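Local coordinates for fluoroacetyl-CoA thioesterase (Streptomyces cattleya, PDB 3KUV), which hydrolyses fluoroacetyl-CoA to fluoroacetate and CoA, protecting its producer from fluoroacetate poisoning while sparing acetyl-CoA, at residues B[78-81]-B[82-86]. The protein carries 1 engineered substitution. Residues are numbered along the deposited sequence; the frame is centred on the assembly and turned at random.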
# COMPACT_ATOMS: atom_id res chain seq x y z
N ALA B 78 5.01 -7.35 -11.78
CA ALA B 78 4.13 -8.37 -12.40
C ALA B 78 2.89 -8.49 -11.56
O ALA B 78 2.92 -8.20 -10.36
CB ALA B 78 4.85 -9.76 -12.51
N ALA B 79 1.79 -9.02 -12.12
CA ALA B 79 0.53 -9.08 -11.46
C ALA B 79 0.22 -10.54 -11.05
O ALA B 79 0.70 -11.51 -11.66
CB ALA B 79 -0.58 -8.54 -12.38
N THR B 80 -0.56 -10.66 -9.96
CA THR B 80 -0.75 -11.99 -9.32
C THR B 80 -2.24 -12.25 -9.12
O THR B 80 -2.92 -11.54 -8.41
CB THR B 80 -0.08 -11.98 -7.90
OG1 THR B 80 1.33 -11.69 -8.02
CG2 THR B 80 -0.23 -13.32 -7.12
N PRO B 81 -2.78 -13.31 -9.74
CA PRO B 81 -4.18 -13.72 -9.49
C PRO B 81 -4.32 -14.44 -8.17
O PRO B 81 -3.33 -15.01 -7.66
CB PRO B 81 -4.40 -14.76 -10.62
CG PRO B 81 -3.05 -15.38 -10.85
CD PRO B 81 -2.03 -14.22 -10.62
N PRO B 82 -5.53 -14.50 -7.67
CA PRO B 82 -5.78 -15.33 -6.45
C PRO B 82 -5.39 -16.78 -6.70
O PRO B 82 -5.44 -17.31 -7.81
CB PRO B 82 -7.28 -15.23 -6.26
CG PRO B 82 -7.66 -13.86 -6.94
CD PRO B 82 -6.76 -13.80 -8.12
N GLY B 83 -4.85 -17.37 -5.67
CA GLY B 83 -4.52 -18.79 -5.66
C GLY B 83 -3.03 -19.06 -5.73
O GLY B 83 -2.54 -20.17 -5.30
N LEU B 84 -2.22 -18.10 -6.18
CA LEU B 84 -0.74 -18.21 -6.05
C LEU B 84 -0.30 -17.83 -4.64
O LEU B 84 -1.02 -17.15 -3.94
CB LEU B 84 0.00 -17.26 -7.07
CG LEU B 84 -0.21 -17.74 -8.52
CD1 LEU B 84 0.52 -16.76 -9.39
CD2 LEU B 84 0.34 -19.13 -8.82
N THR B 85 0.90 -18.31 -4.26
CA THR B 85 1.46 -17.95 -2.96
C THR B 85 2.44 -16.78 -3.21
O THR B 85 3.41 -16.94 -3.99
CB THR B 85 2.24 -19.11 -2.38
OG1 THR B 85 1.37 -20.27 -2.24
CG2 THR B 85 2.85 -18.80 -1.02
N VAL B 86 2.21 -15.68 -2.52
CA VAL B 86 3.16 -14.56 -2.54
C VAL B 86 4.14 -14.82 -1.36
O VAL B 86 3.70 -15.01 -0.17
CB VAL B 86 2.46 -13.21 -2.39
CG1 VAL B 86 3.56 -12.09 -2.18
CG2 VAL B 86 1.69 -12.94 -3.66
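T80 OG1 is hydrogen-bonded to D108 OD2, while the other branch of the same side chain, CG2, meets L84 and V86. Threonine can serve both purposes because, with chi1 at -60°, OG1 lies beside the backbone N, which leaves CG2 anti to that N. L84 CB approaches T80 CG2 to 3.9 Å, and T80 CG2 also touches V86 CG2 at 4.0 Å. L84 points toward 78-81, and its CD1 lies 3.8 Å from P81 CD, at the CD-CG side of the ring. V86, the second residue of strand 85-96, also packs on M45 and L48 of helix 42-57, the long helix that the hot-dog sheet wraps; both belong to the substrate-binding site.

Between these side chains the backbone makes a type II beta turn from P81 to L84, yet no hydrogen bond closes it: P81 O lies 3.6 Å from L84 N, and its nearer approach to G83 N is badly angled. P82, in the second position, has its phi fixed near -58° by the ring, while G83 takes a positive phi of 108°, where a beta carbon would press on the carbonyl oxygen of P82. Backbone bonds from G83 and L84 tie the far limb to V17, just past the end of strand 10-16.

With no polar bond between its limbs, this tight turn leading into the strand probably owes its shape to proline and glycine backbone preferences, methyl contacts and the bonds to V17 and D108.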